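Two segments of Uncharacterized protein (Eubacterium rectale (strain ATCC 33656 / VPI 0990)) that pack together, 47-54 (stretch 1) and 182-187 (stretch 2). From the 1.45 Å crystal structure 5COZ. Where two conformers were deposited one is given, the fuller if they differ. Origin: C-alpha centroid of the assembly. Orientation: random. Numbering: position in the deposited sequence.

Stretch 1 (47-54) SEINIWDA
Stretch 2 182-187: NVCEKN

Residues 47-54 and 182-187 belong to one chain, and their touching residues lie at least 130 positions apart in sequence. Stretch 1 opens with the end of a strand, 47-50, that begins earlier in the chain. Phi/psi values along it are -77/150 at Glu48, -118/119 at Ile49 and -121/109 at Asn50. A type II' beta turn follows from Ile51 to Ala54, closed by a hydrogen bond from Ala54 N to Ile51 O at 3.1 Å. Trp52 has phi/psi 58/-131 and Asp53 -105/25. Stretch 2 has no regular helix or strand. It is mostly extended, with Val183 at -133/160, Cys184 at -62/154 and Lys186 at -79/129. Glu185 interrupts this at -63/-37. The end-to-end directions of the touching parts, 48 to 53 and 183 to 186, differ by 138°. The closest register is Asp53 CA to Cys184 CA, 6.2 Å. Together the stretches bury 362 Å².

Lys186 has the most surface covered, 94 Å². Its CA-to-CB bond points toward stretch 1, and all four chi angles are t, so the chain is fully extended. This reach brings the ammonium group to the strand. Lys186 NZ donates to Glu48 OE2 at 2.9 Å, a hydrogen bond within a salt bridge, and to Asn50 OD1 at 2.8 Å. The CA-to-CB bonds of Glu48 (chi1 m, chi2 t, chi3 -72°) and Asn50 (chi1 m, chi2 -42°) both point toward stretch 2. That of Ile49, between them, points away, the usual alternation of a strand. One acceptor offers charge and the other a neutral amide oxygen. Asn50 is buried, and its amide oxygen is satisfied by the lysine. A water adds to this cluster: it donates to Glu48 OE1 at 2.9 Å, accepts from Asn50 ND2 at 3.1 Å, and accepts a weak bond from Lys186 NZ at 3.2 Å.

Trp52 has 74 Å² covered. Its CA-to-CB bond runs sideways, but the end of the side chain, with chi1 m and chi2 100°, comes nearer to stretch 2. Lys186 O lies at the ring edge, near its plane, 3.8 Å from Trp52 CZ3. Lys186 CB is 4.0 Å from Trp52 CZ3, so the base of the lysine also packs against the ring. Cys184 is buried, with chi1 m. Its SG makes an apolar contact with Trp52 CB at 3.8 Å and lies 4.7 Å from the centroid of the five-membered ring of Trp52, oblique at 50° off the normal. A small side chain with a polarizable sulfur suits this close packing.

Asp53 has 69 Å² covered. Its CA-to-CB bond points toward stretch 2, with chi1 m and chi2 -28°. Asp53 OD2 accepts from Glu185 N at 2.9 Å, with an N-H...O angle of 153°. Asp53 OD2 also approaches Cys184 CA to 3.4 Å. The other oxygen, Asp53 OD1, receives a bond from a second water at 2.8 Å, and that water accepts from Lys186 N at 2.9 Å. The short side chain of Asp53 thus serves two successive backbone amides, one directly and one through water. Glu185 is exposed (chi1 m, chi2 t, chi3 15°). Its OE2 lies 4.4 Å from Asp53 OD1, a pair of like charges without a bond.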

ATOM      1  N   SER A  47      -5.699  16.934   1.335  1.00  9.47           N
ATOM      2  CA  SER A  47      -5.437  15.634   1.896  1.00  8.95           C
ATOM      3  C   SER A  47      -6.598  14.731   2.149  1.00 10.49           C
ATOM      4  O   SER A  47      -7.639  15.160   2.620  1.00  9.61           O
ATOM      5  CB  SER A  47      -4.745  15.892   3.236  1.00 10.03           C
ATOM      6  OG  SER A  47      -4.281  14.747   3.936  1.00 12.61           O
ATOM      7  N   GLU A  48      -6.369  13.439   1.907  1.00  8.59           N
ATOM      8  CA  GLU A  48      -7.267  12.389   2.337  1.00  8.77           C
ATOM      9  C   GLU A  48      -7.027  12.192   3.831  1.00 10.89           C
ATOM     10  O   GLU A  48      -5.906  12.415   4.322  1.00  9.86           O
ATOM     11  CB  GLU A  48      -6.966  11.076   1.598  1.00  9.81           C
ATOM     12  CG  GLU A  48      -7.424  11.059   0.153  1.00 14.67           C
ATOM     13  CD  GLU A  48      -7.340   9.670  -0.447  1.00 19.46           C
ATOM     14  OE1 GLU A  48      -6.204   9.210  -0.703  1.00 17.39           O
ATOM     15  OE2 GLU A  48      -8.397   9.009  -0.577  1.00 16.29           O
ATOM     16  N   ILE A  49      -8.065  11.784   4.556  1.00  7.95           N
ATOM     17  CA  ILE A  49      -7.994  11.393   5.957  1.00  6.69           C
ATOM     18  C   ILE A  49      -8.411   9.943   5.998  1.00  8.67           C
ATOM     19  O   ILE A  49      -9.519   9.629   5.569  1.00  9.14           O
ATOM     20  CB  ILE A  49      -8.893  12.266   6.863  1.00  8.98           C
ATOM     21  CG1 ILE A  49      -8.604  13.788   6.687  1.00  9.64           C
ATOM     22  CG2 ILE A  49      -8.806  11.818   8.337  1.00 10.53           C
ATOM     23  CD1 ILE A  49      -7.202  14.231   7.154  1.00 13.14           C
ATOM     24  N   ASN A  50      -7.519   9.061   6.448  1.00  7.31           N
ATOM     25  CA  ASN A  50      -7.826   7.622   6.452  1.00  6.94           C
ATOM     26  C   ASN A  50      -7.750   7.027   7.826  1.00  8.41           C
ATOM     27  O   ASN A  50      -6.651   6.906   8.418  1.00  6.70           O
ATOM     28  CB  ASN A  50      -6.845   6.883   5.547  1.00  6.52           C
ATOM     29  CG  ASN A  50      -7.187   6.973   4.091  1.00 11.59           C
ATOM     30  OD1 ASN A  50      -8.362   6.855   3.718  1.00 10.29           O
ATOM     31  ND2 ASN A  50      -6.160   7.078   3.234  1.00  9.68           N
ATOM     32  N   ILE A  51      -8.933   6.670   8.380  1.00  6.91           N
ATOM     33  CA  ILE A  51      -8.986   5.958   9.663  1.00  7.03           C
ATOM     34  C   ILE A  51      -9.505   4.531   9.412  1.00  7.01           C
ATOM     35  O   ILE A  51      -9.689   3.757  10.352  1.00  7.40           O
ATOM     36  CB  ILE A  51      -9.723   6.717  10.805  1.00  9.81           C
ATOM     37  CG1 ILE A  51     -11.161   7.138  10.442  1.00 10.81           C
ATOM     38  CG2 ILE A  51      -8.881   7.938  11.179  1.00 11.23           C
ATOM     39  CD1 ILE A  51     -12.206   6.024  10.624  1.00 11.70           C
ATOM     40  N   TRP A  52      -9.765   4.202   8.131  1.00  6.61           N
ATOM     41  CA  TRP A  52     -10.028   2.827   7.690  1.00  6.69           C
ATOM     42  C   TRP A  52     -11.222   2.262   8.457  1.00  8.65           C
ATOM     43  O   TRP A  52     -12.241   2.951   8.541  1.00  8.89           O
ATOM     44  CB  TRP A  52      -8.728   1.992   7.827  1.00  5.93           C
ATOM     45  CG  TRP A  52      -7.556   2.669   7.162  1.00  5.65           C
ATOM     46  CD1 TRP A  52      -6.573   3.403   7.770  1.00  7.74           C
ATOM     47  CD2 TRP A  52      -7.255   2.679   5.756  1.00  5.42           C
ATOM     48  NE1 TRP A  52      -5.670   3.865   6.826  1.00  6.90           N
ATOM     49  CE2 TRP A  52      -6.078   3.447   5.581  1.00  6.74           C
ATOM     50  CE3 TRP A  52      -7.915   2.183   4.617  1.00  6.33           C
ATOM     51  CZ2 TRP A  52      -5.518   3.682   4.317  1.00  6.79           C
ATOM     52  CZ3 TRP A  52      -7.348   2.395   3.365  1.00  7.82           C
ATOM     53  CH2 TRP A  52      -6.187   3.167   3.220  1.00  7.69           C
ATOM     54  N   ASP A  53     -11.110   1.048   9.023  1.00  6.57           N
ATOM     55  CA  ASP A  53     -12.242   0.454   9.712  1.00  6.50           C
ATOM     56  C   ASP A  53     -12.083   0.510  11.236  1.00  9.89           C
ATOM     57  O   ASP A  53     -12.742  -0.249  11.957  1.00 10.11           O
ATOM     58  CB  ASP A  53     -12.426  -0.998   9.226  1.00  7.66           C
ATOM     59  CG  ASP A  53     -12.687  -1.097   7.730  1.00 10.56           C
ATOM     60  OD1 ASP A  53     -13.237  -0.140   7.157  1.00 10.61           O
ATOM     61  OD2 ASP A  53     -12.337  -2.123   7.136  1.00 12.07           O
ATOM     62  N   ALA A  54     -11.281   1.478  11.744  1.00  8.03           N
ATOM     63  CA  ALA A  54     -11.127   1.632  13.187  1.00  8.30           C
ATOM     64  C   ALA A  54     -12.460   2.017  13.826  1.00 11.60           C
ATOM     65  O   ALA A  54     -13.172   2.856  13.271  1.00 11.61           O
ATOM     66  CB  ALA A  54     -10.099   2.719  13.470  1.00  9.25           C
ATOM     67  N   ASN A 182      -7.855 -10.761   5.411  1.00  8.82           N
ATOM     68  CA  ASN A 182      -8.712  -9.669   5.877  0.60  8.55           C
ATOM     69  C   ASN A 182      -8.115  -8.359   5.406  1.00  8.42           C
ATOM     70  O   ASN A 182      -6.905  -8.140   5.583  1.00  7.76           O
ATOM     71  CB  ASN A 182      -8.826  -9.668   7.399  0.60 12.51           C
ATOM     72  CG  ASN A 182      -9.855 -10.632   7.941  0.60 33.87           C
ATOM     73  OD1 ASN A 182     -10.545 -11.355   7.199  0.60 26.25           O
ATOM     74  ND2 ASN A 182      -9.986 -10.658   9.256  0.60 29.08           N
ATOM     75  N   VAL A 183      -8.937  -7.513   4.790  1.00  6.65           N
ATOM     76  CA  VAL A 183      -8.471  -6.238   4.272  1.00  6.18           C
ATOM     77  C   VAL A 183      -9.436  -5.133   4.703  1.00  8.36           C
ATOM     78  O   VAL A 183     -10.611  -5.417   4.986  1.00  9.28           O
ATOM     79  CB  VAL A 183      -8.304  -6.243   2.716  1.00  7.89           C
ATOM     80  CG1 VAL A 183      -7.219  -7.235   2.265  1.00  7.68           C
ATOM     81  CG2 VAL A 183      -9.632  -6.516   1.999  1.00  8.52           C
ATOM     82  N   CYS A 184      -8.966  -3.883   4.681  1.00  6.97           N
ATOM     83  CA  CYS A 184      -9.887  -2.760   4.938  1.00  7.39           C
ATOM     84  C   CYS A 184     -10.990  -2.709   3.889  1.00  9.45           C
ATOM     85  O   CYS A 184     -10.778  -3.082   2.724  1.00  9.06           O
ATOM     86  CB  CYS A 184      -9.144  -1.430   4.955  1.00  7.26           C
ATOM     87  SG  CYS A 184      -7.847  -1.340   6.200  1.00  9.44           S
ATOM     88  N   GLU A 185     -12.143  -2.133   4.262  1.00  7.19           N
ATOM     89  CA  GLU A 185     -13.221  -1.942   3.312  1.00  7.74           C
ATOM     90  C   GLU A 185     -12.792  -0.997   2.194  1.00  9.51           C
ATOM     91  O   GLU A 185     -13.149  -1.240   1.036  1.00 11.19           O
ATOM     92  CB  GLU A 185     -14.472  -1.398   4.016  1.00  9.18           C
ATOM     93  CG  GLU A 185     -15.045  -2.387   5.012  1.00 19.09           C
ATOM     94  CD  GLU A 185     -16.389  -2.049   5.636  1.00 53.42           C
ATOM     95  OE1 GLU A 185     -17.097  -1.154   5.118  1.00 51.85           O
ATOM     96  OE2 GLU A 185     -16.747  -2.717   6.633  1.00 54.27           O
ATOM     97  N   LYS A 186     -12.002   0.048   2.508  1.00  7.24           N
ATOM     98  CA  LYS A 186     -11.522   0.974   1.498  1.00  7.01           C
ATOM     99  C   LYS A 186     -10.339   0.378   0.733  1.00  8.94           C
ATOM    100  O   LYS A 186      -9.366  -0.095   1.316  1.00  9.09           O
ATOM    101  CB  LYS A 186     -11.116   2.322   2.117  1.00  7.15           C
ATOM    102  CG  LYS A 186     -10.526   3.300   1.084  1.00  9.19           C
ATOM    103  CD  LYS A 186     -10.171   4.634   1.684  1.00 11.95           C
ATOM    104  CE  LYS A 186      -9.503   5.516   0.641  1.00 13.58           C
ATOM    105  NZ  LYS A 186      -9.427   6.946   1.129  1.00 13.99           N
ATOM    106  N   ASN A 187     -10.446   0.410  -0.590  1.00  8.97           N
ATOM    107  CA  ASN A 187      -9.346   0.038  -1.463  1.00  9.22           C
ATOM    108  C   ASN A 187      -9.111   1.224  -2.408  1.00 10.71           C
ATOM    109  O   ASN A 187      -9.891   2.195  -2.419  1.00 11.72           O
ATOM    110  CB  ASN A 187      -9.625  -1.278  -2.204  1.00 11.00           C
ATOM    111  CG  ASN A 187     -10.966  -1.326  -2.830  1.00 21.14           C
ATOM    112  OD1 ASN A 187     -11.234  -0.574  -3.755  1.00 16.49           O
ATOM    113  ND2 ASN A 187     -11.860  -2.160  -2.285  1.00 17.67           N
TER
HETATM  114  O   HOH W   1      -6.369   6.504   0.242  1.00 14.08           O
HETATM  115  O   HOH W   2     -11.648   1.157   5.199  1.00  8.85           O